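PixA inclusion body protein (Burkholderia cenocepacia, PDB 4LZK) is of unknown function but belongs to the PixA family of inclusion body proteins and probably accumulates in bacterial inclusion bodies. Local coordinates at residues I20-V25 and G70-K75; A24-N29 and F178-Q183; R33-P38 and S47-A52; L76-K81 and K151-E156; S161-T166 and K172-Y177. One frame throughout, in Å; residues are numbered along the deposited sequence.

In the fold
Contacts 1 and 2 bridge the two sheets of the beta sandwich; they share A24 and V25, and their centres lie 11 Å apart. L74 N and Q183 O probably pair by a hydrogen bond where strands 72-76 and 172-186 adjoin. Contact 5 pairs strand 172-186 with 154-167, its centre 12 Å from contact 2, and a probable F162 N to F178 O bond carries the sheet between them. Contact 3 flanks both, through F178 on P38 and I48 and through F175 on H35 and P38. Contact 4 sits at the other end of the sandwich, its centre 14 Å from contact 1 and 31 Å from contact 5. No ligand or active site is identified here.

Contact 1: residues I20-V25 and G70-K75; sequences IQILAV and GNLGLK
The strands carrying I22 and L74 run in roughly opposite directions with their backbones well apart: I22 CA lies 9.8 Å from L74 CA and 9.5 Å from L72 CA, and no hydrogen bond joins the two segments. That spacing is the mark of two sheets facing each other in a beta sandwich, consistent with the cupredoxin-like clan to which the family is assigned. Segment 20-25 belongs to one sheet and 70-75 enters the other. At L72 the chain has positive phi and G73 N bonds back to N71 O, as in a classic gamma turn, and the L72 side chain points toward the opposing strand.

I22 reaches across with both of its branches. CG1 lies anti to the carbonyl carbon (chi1 -59°), and the extended second torsion (chi2 167°) carries CD1 outward to meet L74 tip to tip. The other branch, CG2, is anti to the backbone N and passes L72 at a slant, I22 CG2 reaching L72 CD2 at 4.1 Å. Both leucines place CG anti to their own backbone N, and each offers CD2 to the isoleucine. M55 of strand 53-57 touches I22 and L72, closing the same buried interior, while L74 also rests on A184. All three residues are buried, and the shorter of the two approaches is I22 CD1 to L74 CD2, at 3.9 Å.

Contact 2: residues A24-N29 and F178-Q183; sequences AVIDTN and FFWVWQ
The interior between strand 19-26 and strand 172-186 is filled here by the indole of W180, against which A24 and I26 lean. The strands stand well separated, A24 CA lying 10.4 Å from W182 CA and I26 CA 10.2 Å from W180 CA, so the ring has to bridge the gap. It does so from a first torsion of 81°, with CG between the backbone N and the carbonyl carbon, and its six-membered ring goes foremost toward the other strand. A24 CB meets the far end of the six-membered ring, 3.5 Å from W180 CH2 and 3.6 Å from W180 CZ2, which is close for carbon against carbon. I26 CD1 approaches the neighbouring corner more loosely, 4.3 Å from W180 CZ3. Both methyls come in at a slant to the ring.

This is sheet-on-sheet packing in a beta sandwich: A24 and I26 direct CB inward, whereas V25 between them points away from the tryptophan and packs on L56 of the second subunit. L53 and M55 of strand 53-57 touch the indole as well, and L53 also lies against I26. Past I26 the strand ends in an inverse gamma turn centred on D27. There the chain enters helix 28-34, and the carboxylate of D27 serves as N-cap, its OD1 accepting a hydrogen bond from Y30 N.

Contact 3: residues R33-P38 and S47-A52; sequences RSHPNP and SIPSTA
H35 lays one face of its imidazole over the CG2 methyl of I48. The methyl sits 4.0 Å above the ring plane, displaced toward the rim, and the line from I48 CG2 to the centroid of the H35 ring is 4.3 Å long and 21° off the normal, which makes it a CH-pi contact. Its nearest ring atom is H35 CE1. That same H35 CE1 meets P49 CD at 4.1 Å, but from the edge and near the ring plane, so one corner of the imidazole fits the step between two successive residues. S47 O lies obliquely to the ring, 3.6 Å from H35 NE2.

H35 is where the chain leaves helical geometry after helix 28-34, and the segment it touches is the connection from the short strand 46-47 to strand 53-57. The contact therefore fastens the helix end onto a loop at the margin of the sandwich. This loop is itself tied down: I48 pairs through its backbone with F179, and A52 N bonds back to P49 O in the short 3-10 turn that follows.

The torsions of I48 divide its branches. With chi1 at 74°, CG1 lies between the backbone N and the carbonyl carbon and carries CD1 away from the histidine into the interior, where the side chain meets I31 and W180, while CG2 touches both the H35 imidazole and the F178 ring. P49 also packs on Y30 of the fifth subunit.

Contact 4: residues L76-K81 and K151-E156; sequences LNVGDK and KSAGSE
V78 directs its side chain at the backbone of K151-A153, and the path can be followed atom by atom. V78 CB already faces that segment, 5.0 Å from K151 C, with V78 CA and K151 CA 5.3 Å apart. From CB, the CG1 branch runs anti to the backbone N (chi1 172°) and settles beside the carbonyl of K151, V78 CG1 lying 4.1 Å from K151 C. The CG2 branch, anti to the carbonyl carbon, goes to the next peptide, where V78 CG2 lies 3.8 Å from A153 N and 3.9 Å from S152 C. Beyond that peptide, V78 CG2 also meets A153 CB at 4.3 Å.

V78 owes its position to a type II beta turn from N77 to D80, closed by the bond from D80 N to N77 O, with G79 at the site that needs positive phi (106°). D80 OD2 braces the turn by accepting twice from N77: the backbone N comes from above the carboxylate plane, while N77 ND2 donates on the syn side, 2.8 Å away. The other oxygen, OD1, takes Q18 N. The turn links strands 72-76 and 81-88, and backbone hydrogen bonds of G79 and D80 with A150 tie it to the chain just ahead of K151. The amine of K151 turns elsewhere, to Q109 OE1.

Between the segments themselves there is no hydrogen bond. The valine methyls lie mainly on peptide groups, so this surface contact rests on van der Waals fit, whereas the polar bonds hold the turn in shape. Three donors on one carboxylate would be expected to favour the ionised form of D80.

Contact 5: residues S161-T166 and K172-Y177; sequences SFALYT and KSLFGY
Y165 turns CG anti to its carbonyl carbon (chi1 -71°) and L174 holds CG opposite its backbone N (chi1 -178°), torsions that bring L174 CD1 over one face of the tyrosine ring, 4.0 Å above its plane. The same methyl also lies over a face of the Y177 ring, and A163 CB adds a contact of 3.7 Å to Y177 CE1. These residues line one side of an antiparallel beta hairpin, strands 154-167 and 172-186, interrupted by a classic beta bulge.

The bulge sets F175 and G176 together opposite L164. L164 N donates to G176 O at 2.9 Å, almost straight (176°), while L164 O accepts from F175 N at 2.8 Å and only weakly from G176 N. F175 adopts helix-like backbone angles there, and its side chain runs alongside that of L164, pointing the same way. Beyond the bulge the regular ladder resumes, T166 and S173 forming a hydrogen-bonded pair through T166 N to S173 O and S173 N to T166 O. On the face that these two share with L164, a water bridges their hydroxyls, 2.7 Å from T166 OG1 and 3.1 Å from S173 OG.

Contact 1: residues I20-V25 and G70-K75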
# COMPACT_ATOMS: atom_id res chain seq x y z
N ILE C 20 17.87 -0.19 14.17
CA ILE C 20 16.84 -0.68 13.30
C ILE C 20 17.33 -1.99 12.69
O ILE C 20 18.42 -2.10 12.22
CB ILE C 20 16.66 0.31 12.16
CG1 ILE C 20 16.28 1.67 12.76
CG2 ILE C 20 15.56 -0.20 11.25
CD1 ILE C 20 16.54 2.78 11.74
N GLN C 21 16.53 -3.01 12.78
CA GLN C 21 16.85 -4.24 12.14
C GLN C 21 16.17 -4.33 10.80
O GLN C 21 14.95 -4.08 10.67
CB GLN C 21 16.37 -5.40 13.04
CG GLN C 21 16.93 -5.50 14.45
CD GLN C 21 16.00 -6.36 15.33
OE1 GLN C 21 14.81 -6.00 15.56
NE2 GLN C 21 16.51 -7.43 15.83
N ILE C 22 16.91 -4.78 9.78
CA ILE C 22 16.36 -4.83 8.48
C ILE C 22 16.51 -6.26 7.98
O ILE C 22 17.57 -6.79 8.12
CB ILE C 22 17.03 -3.82 7.48
CG1 ILE C 22 16.94 -2.36 7.93
CG2 ILE C 22 16.47 -4.01 6.09
CD1 ILE C 22 17.88 -1.46 7.11
N LEU C 23 15.45 -6.85 7.40
CA LEU C 23 15.49 -8.18 6.81
C LEU C 23 15.14 -8.12 5.34
O LEU C 23 14.02 -7.68 4.93
CB LEU C 23 14.62 -9.18 7.60
CG LEU C 23 14.78 -10.65 7.19
CD1 LEU C 23 16.17 -11.16 7.57
CD2 LEU C 23 13.66 -11.46 7.84
N ALA C 24 16.03 -8.63 4.51
CA ALA C 24 15.73 -8.80 3.13
C ALA C 24 15.34 -10.25 2.91
O ALA C 24 16.06 -11.12 3.29
CB ALA C 24 16.90 -8.40 2.17
N VAL C 25 14.17 -10.43 2.31
CA VAL C 25 13.61 -11.75 2.03
C VAL C 25 13.52 -11.96 0.53
O VAL C 25 12.74 -11.29 -0.12
CB VAL C 25 12.25 -11.93 2.71
CG1 VAL C 25 11.61 -13.31 2.36
CG2 VAL C 25 12.40 -11.72 4.22
N GLY C 70 10.83 -4.36 -2.23
CA GLY C 70 12.22 -4.71 -2.25
C GLY C 70 13.17 -3.50 -2.27
O GLY C 70 14.38 -3.58 -1.99
N ASN C 71 12.59 -2.35 -2.63
CA ASN C 71 13.26 -1.08 -2.60
C ASN C 71 13.33 -0.36 -1.23
O ASN C 71 14.14 0.59 -1.03
CB ASN C 71 12.52 -0.17 -3.61
CG ASN C 71 13.23 1.09 -3.87
OD1 ASN C 71 14.19 1.12 -4.65
ND2 ASN C 71 12.76 2.17 -3.21
N LEU C 72 12.56 -0.85 -0.29
CA LEU C 72 12.41 -0.35 1.07
C LEU C 72 11.95 1.10 1.22
O LEU C 72 10.95 1.35 1.89
CB LEU C 72 13.61 -0.68 1.97
CG LEU C 72 13.29 -0.55 3.49
CD1 LEU C 72 12.08 -1.30 3.98
CD2 LEU C 72 14.49 -0.88 4.36
N GLY C 73 12.66 2.05 0.61
CA GLY C 73 12.26 3.48 0.78
C GLY C 73 12.42 3.88 2.24
O GLY C 73 11.54 4.53 2.85
N LEU C 74 13.53 3.48 2.86
CA LEU C 74 13.71 3.67 4.30
C LEU C 74 13.98 5.14 4.58
O LEU C 74 14.73 5.80 3.86
CB LEU C 74 14.91 2.88 4.77
CG LEU C 74 15.22 2.86 6.23
CD1 LEU C 74 14.16 2.22 7.12
CD2 LEU C 74 16.60 2.19 6.46
N LYS C 75 13.35 5.65 5.60
CA LYS C 75 13.63 7.03 6.03
C LYS C 75 13.92 6.99 7.47
O LYS C 75 13.12 6.51 8.23
CB LYS C 75 12.47 7.95 5.79
CG LYS C 75 12.26 8.22 4.33
CD LYS C 75 10.85 8.62 4.10
CE LYS C 75 10.69 9.47 2.87
NZ LYS C 75 10.84 10.91 3.28

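Contact 2: residues A24-N29 and F178-Q183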
# COMPACT_ATOMS: atom_id res chain seq x y z
N ALA C 24 16.03 -8.63 4.51
CA ALA C 24 15.73 -8.80 3.13
C ALA C 24 15.34 -10.25 2.91
O ALA C 24 16.06 -11.12 3.29
CB ALA C 24 16.90 -8.40 2.17
N VAL C 25 14.17 -10.43 2.31
CA VAL C 25 13.61 -11.75 2.03
C VAL C 25 13.52 -11.96 0.53
O VAL C 25 12.74 -11.29 -0.12
CB VAL C 25 12.25 -11.93 2.71
CG1 VAL C 25 11.61 -13.31 2.36
CG2 VAL C 25 12.40 -11.72 4.22
N ILE C 26 14.25 -12.90 -0.01
CA ILE C 26 14.47 -12.99 -1.44
C ILE C 26 13.72 -14.18 -1.98
O ILE C 26 13.76 -15.27 -1.35
CB ILE C 26 15.98 -13.16 -1.72
CG1 ILE C 26 16.69 -11.89 -1.27
CG2 ILE C 26 16.26 -13.47 -3.21
CD1 ILE C 26 17.99 -12.07 -0.63
N ASP C 27 12.96 -13.97 -3.05
CA ASP C 27 12.20 -15.05 -3.75
C ASP C 27 13.19 -15.81 -4.70
O ASP C 27 13.38 -15.48 -5.88
CB ASP C 27 11.01 -14.49 -4.49
CG ASP C 27 10.07 -15.58 -5.11
OD1 ASP C 27 10.44 -16.75 -5.19
OD2 ASP C 27 8.96 -15.21 -5.52
N THR C 28 13.88 -16.77 -4.12
CA THR C 28 14.94 -17.46 -4.81
C THR C 28 14.39 -18.26 -5.98
O THR C 28 15.04 -18.38 -6.99
CB THR C 28 15.81 -18.31 -3.85
OG1 THR C 28 15.00 -19.23 -3.10
CG2 THR C 28 16.61 -17.41 -2.96
N ASN C 29 13.18 -18.82 -5.86
CA ASN C 29 12.54 -19.51 -6.99
C ASN C 29 12.30 -18.60 -8.18
O ASN C 29 12.49 -18.98 -9.33
CB ASN C 29 11.27 -20.20 -6.56
CG ASN C 29 11.57 -21.44 -5.69
OD1 ASN C 29 12.65 -22.00 -5.77
ND2 ASN C 29 10.61 -21.83 -4.86
N PHE C 178 24.34 -12.21 -7.17
CA PHE C 178 23.34 -11.29 -7.59
C PHE C 178 23.37 -10.05 -6.71
O PHE C 178 23.96 -10.07 -5.67
CB PHE C 178 21.93 -11.90 -7.42
CG PHE C 178 21.68 -13.12 -8.22
CD1 PHE C 178 21.20 -13.05 -9.48
CD2 PHE C 178 21.89 -14.37 -7.67
CE1 PHE C 178 20.91 -14.21 -10.24
CE2 PHE C 178 21.61 -15.52 -8.40
CZ PHE C 178 21.11 -15.45 -9.70
N PHE C 179 22.84 -8.90 -7.23
CA PHE C 179 22.62 -7.75 -6.42
C PHE C 179 21.36 -7.00 -6.76
O PHE C 179 20.87 -7.05 -7.91
CB PHE C 179 23.80 -6.80 -6.51
CG PHE C 179 23.80 -5.93 -7.75
CD1 PHE C 179 24.33 -6.41 -8.92
CD2 PHE C 179 23.37 -4.60 -7.70
CE1 PHE C 179 24.36 -5.60 -10.08
CE2 PHE C 179 23.38 -3.82 -8.86
CZ PHE C 179 23.91 -4.32 -10.04
N TRP C 180 20.82 -6.31 -5.76
CA TRP C 180 19.67 -5.45 -5.97
C TRP C 180 19.98 -4.08 -5.36
O TRP C 180 20.93 -3.93 -4.54
CB TRP C 180 18.44 -6.00 -5.36
CG TRP C 180 18.26 -5.78 -3.86
CD1 TRP C 180 17.57 -4.74 -3.28
CD2 TRP C 180 18.72 -6.58 -2.78
NE1 TRP C 180 17.56 -4.87 -1.96
CE2 TRP C 180 18.31 -5.94 -1.58
CE3 TRP C 180 19.46 -7.75 -2.68
CZ2 TRP C 180 18.59 -6.46 -0.30
CZ3 TRP C 180 19.74 -8.26 -1.43
CH2 TRP C 180 19.33 -7.62 -0.25
N VAL C 181 19.21 -3.07 -5.76
CA VAL C 181 19.42 -1.76 -5.26
C VAL C 181 18.21 -1.36 -4.49
O VAL C 181 17.07 -1.62 -4.93
CB VAL C 181 19.63 -0.80 -6.44
CG1 VAL C 181 19.76 0.63 -6.02
CG2 VAL C 181 20.83 -1.24 -7.25
N TRP C 182 18.42 -0.72 -3.35
CA TRP C 182 17.37 -0.23 -2.52
C TRP C 182 17.67 1.20 -2.16
O TRP C 182 18.77 1.68 -2.41
CB TRP C 182 17.18 -1.14 -1.31
CG TRP C 182 18.34 -1.46 -0.47
CD1 TRP C 182 19.33 -2.34 -0.72
CD2 TRP C 182 18.59 -0.95 0.87
NE1 TRP C 182 20.24 -2.38 0.33
CE2 TRP C 182 19.80 -1.57 1.33
CE3 TRP C 182 17.93 -0.04 1.69
CZ2 TRP C 182 20.36 -1.28 2.54
CZ3 TRP C 182 18.47 0.26 2.91
CH2 TRP C 182 19.70 -0.37 3.34
N GLN C 183 16.73 1.88 -1.54
CA GLN C 183 16.82 3.33 -1.34
C GLN C 183 16.52 3.71 0.11
O GLN C 183 15.66 3.11 0.79
CB GLN C 183 15.79 4.08 -2.27
CG GLN C 183 15.82 3.62 -3.70
CD GLN C 183 14.69 4.18 -4.57
OE1 GLN C 183 13.55 4.26 -4.14
NE2 GLN C 183 15.03 4.55 -5.80

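Contact 3: residues R33-P38 and S47-A52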
# COMPACT_ATOMS: atom_id res chain seq x y z
N ARG C 33 14.25 -18.96 -11.95
CA ARG C 33 13.48 -18.98 -13.20
C ARG C 33 13.82 -17.80 -14.13
O ARG C 33 13.89 -17.94 -15.34
CB ARG C 33 11.96 -18.92 -12.94
CG ARG C 33 11.36 -20.19 -12.35
CD ARG C 33 9.84 -20.13 -12.33
NE ARG C 33 9.39 -19.04 -11.48
CZ ARG C 33 9.09 -19.12 -10.19
NH1 ARG C 33 9.23 -20.28 -9.53
NH2 ARG C 33 8.68 -18.04 -9.56
N SER C 34 13.99 -16.63 -13.58
CA SER C 34 14.21 -15.47 -14.45
C SER C 34 15.69 -15.22 -14.80
O SER C 34 15.95 -14.47 -15.74
CB SER C 34 13.55 -14.22 -13.85
OG SER C 34 14.16 -13.94 -12.61
N HIS C 35 16.64 -15.81 -14.05
CA HIS C 35 18.07 -15.67 -14.26
C HIS C 35 18.77 -16.97 -14.30
O HIS C 35 19.60 -17.25 -13.42
CB HIS C 35 18.71 -14.77 -13.17
CG HIS C 35 18.17 -13.39 -13.19
ND1 HIS C 35 17.03 -13.04 -12.50
CD2 HIS C 35 18.54 -12.30 -13.89
CE1 HIS C 35 16.76 -11.77 -12.72
NE2 HIS C 35 17.66 -11.29 -13.56
N PRO C 36 18.50 -17.78 -15.32
CA PRO C 36 19.00 -19.16 -15.29
C PRO C 36 20.48 -19.28 -15.55
O PRO C 36 21.04 -20.35 -15.31
CB PRO C 36 18.23 -19.85 -16.42
CG PRO C 36 17.22 -18.85 -16.91
CD PRO C 36 17.69 -17.50 -16.51
N ASN C 37 21.11 -18.23 -16.10
CA ASN C 37 22.57 -18.28 -16.36
C ASN C 37 23.28 -17.08 -15.74
O ASN C 37 23.69 -16.18 -16.46
CB ASN C 37 22.87 -18.33 -17.85
CG ASN C 37 22.24 -19.52 -18.54
OD1 ASN C 37 22.56 -20.66 -18.21
ND2 ASN C 37 21.31 -19.25 -19.46
N PRO C 38 23.35 -17.05 -14.41
CA PRO C 38 23.80 -15.81 -13.76
C PRO C 38 25.32 -15.78 -13.65
O PRO C 38 25.97 -16.71 -14.05
CB PRO C 38 23.19 -15.94 -12.37
CG PRO C 38 23.26 -17.42 -12.09
CD PRO C 38 23.02 -18.10 -13.43
N SER C 47 22.62 -8.28 -11.75
CA SER C 47 21.54 -7.36 -11.40
C SER C 47 20.20 -8.07 -11.36
O SER C 47 19.85 -8.76 -12.31
CB SER C 47 21.49 -6.28 -12.48
OG SER C 47 20.55 -5.34 -12.05
N ILE C 48 19.42 -7.88 -10.30
CA ILE C 48 18.05 -8.33 -10.23
C ILE C 48 17.13 -7.19 -9.87
O ILE C 48 17.54 -6.25 -9.18
CB ILE C 48 17.81 -9.48 -9.20
CG1 ILE C 48 17.85 -8.94 -7.76
CG2 ILE C 48 18.76 -10.61 -9.45
CD1 ILE C 48 17.79 -9.96 -6.67
N PRO C 49 15.87 -7.24 -10.34
CA PRO C 49 14.95 -6.16 -9.98
C PRO C 49 14.55 -6.24 -8.55
O PRO C 49 14.56 -7.33 -7.98
CB PRO C 49 13.75 -6.40 -10.91
CG PRO C 49 13.78 -7.87 -11.15
CD PRO C 49 15.25 -8.20 -11.26
N SER C 50 14.13 -5.12 -7.95
CA SER C 50 13.70 -5.13 -6.56
C SER C 50 12.36 -5.87 -6.41
O SER C 50 11.94 -6.20 -5.35
CB SER C 50 13.59 -3.68 -6.02
OG SER C 50 12.66 -2.99 -6.82
N THR C 51 11.75 -6.15 -7.53
CA THR C 51 10.53 -6.91 -7.63
C THR C 51 10.70 -8.40 -7.14
O THR C 51 9.73 -9.10 -6.72
CB THR C 51 10.18 -6.82 -9.13
OG1 THR C 51 8.85 -6.37 -9.30
CG2 THR C 51 10.44 -8.01 -9.82
N ALA C 52 11.93 -8.86 -7.15
CA ALA C 52 12.28 -10.22 -6.78
C ALA C 52 12.46 -10.42 -5.28
O ALA C 52 12.84 -11.50 -4.84
CB ALA C 52 13.57 -10.57 -7.46

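Contact 4: residues L76-K81 and K151-E156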
# COMPACT_ATOMS: atom_id res chain seq x y z
N LEU C 76 15.07 7.50 7.88
CA LEU C 76 15.39 7.43 9.28
C LEU C 76 16.18 8.70 9.78
O LEU C 76 16.29 9.66 9.05
CB LEU C 76 16.11 6.12 9.58
CG LEU C 76 17.62 5.96 9.30
CD1 LEU C 76 18.05 4.48 9.21
CD2 LEU C 76 18.15 6.67 8.12
N ASN C 77 16.62 8.69 11.01
CA ASN C 77 17.34 9.82 11.60
C ASN C 77 18.86 9.67 11.49
O ASN C 77 19.38 8.58 11.74
CB ASN C 77 16.94 10.04 13.07
CG ASN C 77 15.45 9.92 13.30
OD1 ASN C 77 14.73 10.93 13.21
ND2 ASN C 77 14.96 8.65 13.61
N VAL C 78 19.58 10.73 11.08
CA VAL C 78 21.01 10.71 11.29
C VAL C 78 21.33 10.25 12.73
O VAL C 78 20.76 10.76 13.70
CB VAL C 78 21.62 12.10 11.04
CG1 VAL C 78 23.09 12.15 11.45
CG2 VAL C 78 21.41 12.48 9.63
N GLY C 79 22.25 9.35 12.90
CA GLY C 79 22.48 8.74 14.19
C GLY C 79 22.00 7.30 14.33
O GLY C 79 22.58 6.55 15.09
N ASP C 80 20.93 6.93 13.63
CA ASP C 80 20.33 5.62 13.75
C ASP C 80 21.29 4.59 13.18
O ASP C 80 21.88 4.79 12.11
CB ASP C 80 18.99 5.56 13.01
CG ASP C 80 17.87 6.44 13.72
OD1 ASP C 80 18.17 6.98 14.85
OD2 ASP C 80 16.75 6.61 13.13
N LYS C 81 21.42 3.49 13.93
CA LYS C 81 22.14 2.33 13.50
C LYS C 81 21.24 1.39 12.67
O LYS C 81 20.03 1.34 12.90
CB LYS C 81 22.62 1.56 14.73
CG LYS C 81 23.33 2.52 15.70
CD LYS C 81 24.27 1.85 16.71
CE LYS C 81 23.63 1.61 18.10
NZ LYS C 81 24.37 0.55 18.85
N LYS C 151 25.00 8.68 8.90
CA LYS C 151 25.89 9.73 9.39
C LYS C 151 25.82 11.01 8.61
O LYS C 151 26.44 11.99 9.03
CB LYS C 151 27.36 9.29 9.49
CG LYS C 151 27.87 8.53 8.32
CD LYS C 151 28.25 9.40 7.19
CE LYS C 151 29.16 8.64 6.19
NZ LYS C 151 29.42 9.64 5.09
N SER C 152 25.15 11.01 7.46
CA SER C 152 24.94 12.31 6.79
C SER C 152 23.51 12.41 6.29
O SER C 152 22.90 11.40 5.93
CB SER C 152 25.93 12.51 5.66
OG SER C 152 27.29 12.24 6.06
N ALA C 153 22.94 13.63 6.29
CA ALA C 153 21.59 13.82 5.81
C ALA C 153 21.56 13.72 4.31
O ALA C 153 22.56 14.05 3.65
CB ALA C 153 21.01 15.16 6.28
N GLY C 154 20.44 13.23 3.75
CA GLY C 154 20.29 13.13 2.34
C GLY C 154 19.73 11.77 1.91
O GLY C 154 19.22 11.01 2.74
N SER C 155 19.86 11.51 0.63
CA SER C 155 19.29 10.33 0.01
C SER C 155 20.34 9.47 -0.56
O SER C 155 21.20 9.94 -1.30
CB SER C 155 18.22 10.74 -1.02
OG SER C 155 17.83 9.52 -1.75
N GLU C 156 20.27 8.16 -0.30
CA GLU C 156 21.28 7.20 -0.82
C GLU C 156 20.59 5.97 -1.45
O GLU C 156 19.63 5.49 -0.89
CB GLU C 156 22.23 6.74 0.28
CG GLU C 156 23.41 5.91 -0.25
CD GLU C 156 24.46 5.51 0.82
OE1 GLU C 156 24.29 5.84 2.01
OE2 GLU C 156 25.48 4.88 0.40

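Contact 5: residues S161-T166 and K172-Y177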
# COMPACT_ATOMS: atom_id res chain seq x y z
N SER C 161 24.80 -7.19 -2.55
CA SER C 161 25.13 -8.35 -3.33
C SER C 161 25.05 -9.62 -2.45
O SER C 161 25.38 -9.59 -1.27
CB SER C 161 26.54 -8.25 -3.87
OG SER C 161 26.65 -7.10 -4.66
N PHE C 162 24.51 -10.69 -3.01
CA PHE C 162 24.30 -11.91 -2.28
C PHE C 162 24.58 -13.11 -3.14
O PHE C 162 24.50 -13.09 -4.36
CB PHE C 162 22.88 -11.99 -1.72
CG PHE C 162 21.79 -12.18 -2.76
CD1 PHE C 162 21.17 -11.07 -3.38
CD2 PHE C 162 21.27 -13.43 -3.05
CE1 PHE C 162 20.16 -11.24 -4.27
CE2 PHE C 162 20.25 -13.58 -3.98
CZ PHE C 162 19.70 -12.50 -4.56
N ALA C 163 24.94 -14.19 -2.47
CA ALA C 163 25.15 -15.48 -3.17
C ALA C 163 23.90 -16.29 -3.01
O ALA C 163 23.32 -16.36 -1.91
CB ALA C 163 26.33 -16.23 -2.58
N LEU C 164 23.42 -16.87 -4.10
CA LEU C 164 22.31 -17.77 -4.06
C LEU C 164 22.85 -19.24 -4.16
O LEU C 164 23.49 -19.64 -5.16
CB LEU C 164 21.38 -17.43 -5.20
CG LEU C 164 19.96 -17.87 -5.09
CD1 LEU C 164 19.15 -17.33 -6.21
CD2 LEU C 164 19.82 -19.36 -5.08
N TYR C 165 22.59 -20.02 -3.12
CA TYR C 165 23.04 -21.44 -3.12
C TYR C 165 21.84 -22.32 -3.28
O TYR C 165 20.75 -21.97 -2.78
CB TYR C 165 23.80 -21.80 -1.85
CG TYR C 165 25.11 -21.19 -1.74
CD1 TYR C 165 26.25 -21.76 -2.31
CD2 TYR C 165 25.25 -19.98 -1.07
CE1 TYR C 165 27.47 -21.15 -2.20
CE2 TYR C 165 26.44 -19.39 -0.95
CZ TYR C 165 27.55 -19.95 -1.54
OH TYR C 165 28.73 -19.27 -1.41
N THR C 166 21.95 -23.43 -4.03
CA THR C 166 20.83 -24.32 -4.02
C THR C 166 21.14 -25.54 -3.18
O THR C 166 22.29 -25.88 -2.97
CB THR C 166 20.35 -24.81 -5.42
OG1 THR C 166 21.48 -25.24 -6.20
CG2 THR C 166 19.56 -23.73 -6.12
N LYS C 172 24.83 -27.80 -0.27
CA LYS C 172 24.69 -26.54 -1.02
C LYS C 172 25.57 -26.52 -2.27
O LYS C 172 26.64 -27.03 -2.24
CB LYS C 172 25.06 -25.32 -0.15
CG LYS C 172 24.48 -25.35 1.24
CD LYS C 172 23.50 -24.20 1.49
CE LYS C 172 23.38 -23.88 2.98
NZ LYS C 172 24.69 -23.62 3.66
N SER C 173 25.09 -25.91 -3.36
CA SER C 173 25.89 -25.65 -4.58
C SER C 173 25.64 -24.19 -5.01
O SER C 173 24.52 -23.75 -5.02
CB SER C 173 25.48 -26.55 -5.77
OG SER C 173 24.72 -27.68 -5.37
N LEU C 174 26.65 -23.48 -5.44
CA LEU C 174 26.46 -22.12 -5.97
C LEU C 174 25.59 -22.05 -7.22
O LEU C 174 25.91 -22.68 -8.23
CB LEU C 174 27.78 -21.46 -6.22
CG LEU C 174 27.74 -20.01 -6.72
CD1 LEU C 174 27.22 -19.03 -5.65
CD2 LEU C 174 29.11 -19.62 -7.24
N PHE C 175 24.50 -21.30 -7.15
CA PHE C 175 23.76 -21.02 -8.35
C PHE C 175 24.28 -19.75 -9.03
O PHE C 175 24.46 -19.74 -10.25
CB PHE C 175 22.30 -20.88 -8.03
CG PHE C 175 21.41 -20.69 -9.23
CD1 PHE C 175 21.00 -21.80 -9.98
CD2 PHE C 175 20.95 -19.43 -9.61
CE1 PHE C 175 20.14 -21.64 -11.07
CE2 PHE C 175 20.12 -19.27 -10.72
CZ PHE C 175 19.73 -20.38 -11.46
N GLY C 176 24.43 -18.66 -8.26
CA GLY C 176 24.98 -17.43 -8.79
C GLY C 176 25.15 -16.28 -7.78
O GLY C 176 24.75 -16.41 -6.62
N TYR C 177 25.79 -15.21 -8.25
CA TYR C 177 25.94 -14.01 -7.44
C TYR C 177 25.09 -12.90 -8.02
O TYR C 177 25.09 -12.67 -9.22
CB TYR C 177 27.37 -13.55 -7.31
CG TYR C 177 28.31 -14.57 -6.74
CD1 TYR C 177 28.44 -14.72 -5.35
CD2 TYR C 177 29.09 -15.40 -7.59
CE1 TYR C 177 29.30 -15.66 -4.79
CE2 TYR C 177 29.96 -16.33 -7.05
CZ TYR C 177 30.10 -16.45 -5.67
OH TYR C 177 31.00 -17.33 -5.13
O HOH W 1 21.72 -27.92 -6.17